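Local coordinates for glycerol dehydrogenase (PDB 6CSJ), which probably oxidises glycerol and related polyols with NAD, the deposited double mutant having acquired D-lactate dehydrogenase activity, at residues Ala181-Lys187 with Tyr337-Phe341. The protein carries 2 engineered substitutions. Numbering follows the deposited sequence.
Sequences ATKRANK and YNMPF
Ala185 and Pro340 bring the two backbones closest, their CA atoms 4.1 Å apart, and Ala185 CB lies 3.8 Å from Pro340 CB. That same methyl also sits beside the carbonyl of Asn338, Ala185 CB to Asn338 O 3.2 Å. One turn earlier, Ala181 CB meets Met339 SD at 3.9 Å; Met339 CB points away from the helix, and bends at chi2 and chi3 bring the sulfur back to it. The proline ring lies over this face of the helix, its CD near Ala181 and Pro340 CG 4.0 Å from Arg184 CB, while the guanidinium of Arg184 leads off elsewhere. On the other flank the methylenes of Lys187 pass the oxygen end of the Asn338 amide, crossing it obliquely, with Lys187 CB 3.4 Å from Asn338 OD1. Bends at chi2 (-78°) and chi4 (75°) carry Lys187 NZ to Tyr337 O, where it makes a weak hydrogen bond of 2.8 Å. With an alanine here in place of the lysine, the Tyr337 carbonyl would probably lose this weak bond, and Asn338 OD1 would keep the CB contact but not those of CG and CD.

The contact falls at the C-terminal end of helix 175-185, in the all-helical part of an iron-containing alcohol dehydrogenase fold, away from the parallel sheet. A Schellman motif closes that helix: Asn186 has positive phi (59°), and Lys187 N bonds back to Thr182 O at 3.1 Å, which turns the chain so that the lysine starts out toward 337-341. Thr182 and Asn338 run side by side, yet their polar ends bond elsewhere, Thr182 OG1 to Glu178 O and Asn338 ND2 to Leu250 O. Farther out, Gln282 of helix 271-285 touches both Ala181 and Met339, and Tyr337 OH is hydrogen-bonded to Cys330 O.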
loop_
_atom_site.group_PDB
_atom_site.type_symbol
_atom_site.label_atom_id
_atom_site.label_comp_id
_atom_site.label_asym_id
_atom_site.label_seq_id
_atom_site.Cartn_x
_atom_site.Cartn_y
_atom_site.Cartn_z
ATOM N N ALA A 181 16.690 6.484 -4.868
ATOM C CA ALA A 181 17.764 6.215 -3.910
ATOM C C ALA A 181 18.381 4.824 -4.098
ATOM O O ALA A 181 19.604 4.687 -4.173
ATOM C CB ALA A 181 17.244 6.381 -2.488
ATOM N N THR A 182 17.520 3.812 -4.182
ATOM C CA THR A 182 17.937 2.427 -4.365
ATOM C C THR A 182 18.714 2.219 -5.669
ATOM O O THR A 182 19.751 1.552 -5.675
ATOM C CB THR A 182 16.734 1.469 -4.319
ATOM O OG1 THR A 182 16.065 1.571 -3.051
ATOM C CG2 THR A 182 17.181 0.026 -4.538
ATOM N N LYS A 183 18.228 2.797 -6.764
ATOM C CA LYS A 183 18.933 2.682 -8.044
ATOM C C LYS A 183 20.291 3.402 -8.011
ATOM O O LYS A 183 21.287 2.858 -8.506
ATOM C CB LYS A 183 18.076 3.207 -9.186
ATOM C CG LYS A 183 18.576 2.831 -10.575
ATOM C CD LYS A 183 17.567 3.227 -11.631
ATOM C CE LYS A 183 17.803 2.507 -12.945
ATOM N NZ LYS A 183 19.060 2.965 -13.584
ATOM N N ARG A 184 20.326 4.602 -7.412
ATOM C CA ARG A 184 21.574 5.350 -7.195
ATOM C C ARG A 184 22.578 4.525 -6.407
ATOM O O ARG A 184 23.748 4.462 -6.769
ATOM C CB ARG A 184 21.326 6.665 -6.436
ATOM C CG ARG A 184 21.261 7.921 -7.285
ATOM C CD ARG A 184 20.757 9.096 -6.438
ATOM N NE ARG A 184 20.130 10.158 -7.239
ATOM C CZ ARG A 184 19.448 11.203 -6.752
ATOM N NH1 ARG A 184 19.252 11.367 -5.448
ATOM N NH2 ARG A 184 18.940 12.103 -7.597
ATOM N N ALA A 185 22.103 3.886 -5.337
ATOM C CA ALA A 185 22.922 3.003 -4.508
ATOM C C ALA A 185 23.343 1.695 -5.176
ATOM O O ALA A 185 24.191 1.005 -4.642
ATOM C CB ALA A 185 22.193 2.697 -3.203
ATOM N N ASN A 186 22.755 1.350 -6.322
ATOM C CA ASN A 186 22.954 0.044 -6.970
ATOM C C ASN A 186 22.549 -1.139 -6.070
ATOM O O ASN A 186 23.123 -2.221 -6.162
ATOM C CB ASN A 186 24.407 -0.100 -7.457
ATOM C CG ASN A 186 24.553 -1.108 -8.573
ATOM O OD1 ASN A 186 23.802 -1.086 -9.534
ATOM N ND2 ASN A 186 25.527 -1.994 -8.459
ATOM N N LYS A 187 21.549 -0.921 -5.218
ATOM C CA LYS A 187 21.055 -1.930 -4.268
ATOM C C LYS A 187 19.855 -2.683 -4.884
ATOM O O LYS A 187 19.385 -2.351 -5.975
ATOM C CB LYS A 187 20.647 -1.279 -2.938
ATOM C CG LYS A 187 21.803 -0.726 -2.123
ATOM C CD LYS A 187 22.554 -1.812 -1.397
ATOM C CE LYS A 187 23.793 -1.246 -0.696
ATOM N NZ LYS A 187 23.445 -0.485 0.539
ATOM N N TYR A 337 19.086 1.433 4.711
ATOM C CA TYR A 337 20.424 1.192 4.169
ATOM C C TYR A 337 20.487 1.109 2.648
ATOM O O TYR A 337 21.570 0.936 2.099
ATOM C CB TYR A 337 21.071 -0.044 4.843
ATOM C CG TYR A 337 21.187 0.180 6.339
ATOM C CD1 TYR A 337 22.090 1.119 6.851
ATOM C CD2 TYR A 337 20.340 -0.483 7.239
ATOM C CE1 TYR A 337 22.165 1.368 8.217
ATOM C CE2 TYR A 337 20.425 -0.243 8.603
ATOM C CZ TYR A 337 21.332 0.685 9.082
ATOM O OH TYR A 337 21.404 0.939 10.414
ATOM N N ASN A 338 19.341 1.238 1.967
ATOM C CA ASN A 338 19.327 1.395 0.503
ATOM C C ASN A 338 19.638 2.820 0.047
ATOM O O ASN A 338 19.788 3.051 -1.157
ATOM C CB ASN A 338 17.994 0.944 -0.097
ATOM C CG ASN A 338 17.810 -0.556 -0.055
ATOM O OD1 ASN A 338 18.780 -1.328 -0.048
ATOM N ND2 ASN A 338 16.554 -0.982 -0.040
ATOM N N MET A 339 19.725 3.769 0.985
ATOM C CA MET A 339 20.237 5.107 0.668
ATOM C C MET A 339 21.678 4.986 0.135
ATOM O O MET A 339 22.434 4.135 0.606
ATOM C CB MET A 339 20.203 6.008 1.904
ATOM C CG MET A 339 18.813 6.317 2.472
ATOM S SD MET A 339 17.585 6.942 1.309
ATOM C CE MET A 339 18.224 8.590 0.959
ATOM N N PRO A 340 22.065 5.816 -0.854
ATOM C CA PRO A 340 23.418 5.699 -1.434
ATOM C C PRO A 340 24.539 6.366 -0.603
ATOM O O PRO A 340 25.552 6.770 -1.143
ATOM C CB PRO A 340 23.250 6.373 -2.803
ATOM C CG PRO A 340 22.210 7.422 -2.567
ATOM C CD PRO A 340 21.288 6.899 -1.495
ATOM N N PHE A 341 24.351 6.476 0.707
ATOM C CA PHE A 341 25.356 7.010 1.629
ATOM C C PHE A 341 25.201 6.303 2.982
ATOM O O PHE A 341 24.213 5.610 3.210
ATOM C CB PHE A 341 25.226 8.543 1.784
ATOM C CG PHE A 341 23.811 9.039 1.957
ATOM C CD1 PHE A 341 23.203 9.070 3.214
ATOM C CD2 PHE A 341 23.090 9.496 0.861
ATOM C CE1 PHE A 341 21.906 9.539 3.370
ATOM C CE2 PHE A 341 21.782 9.970 1.017
ATOM C CZ PHE A 341 21.196 9.988 2.282
#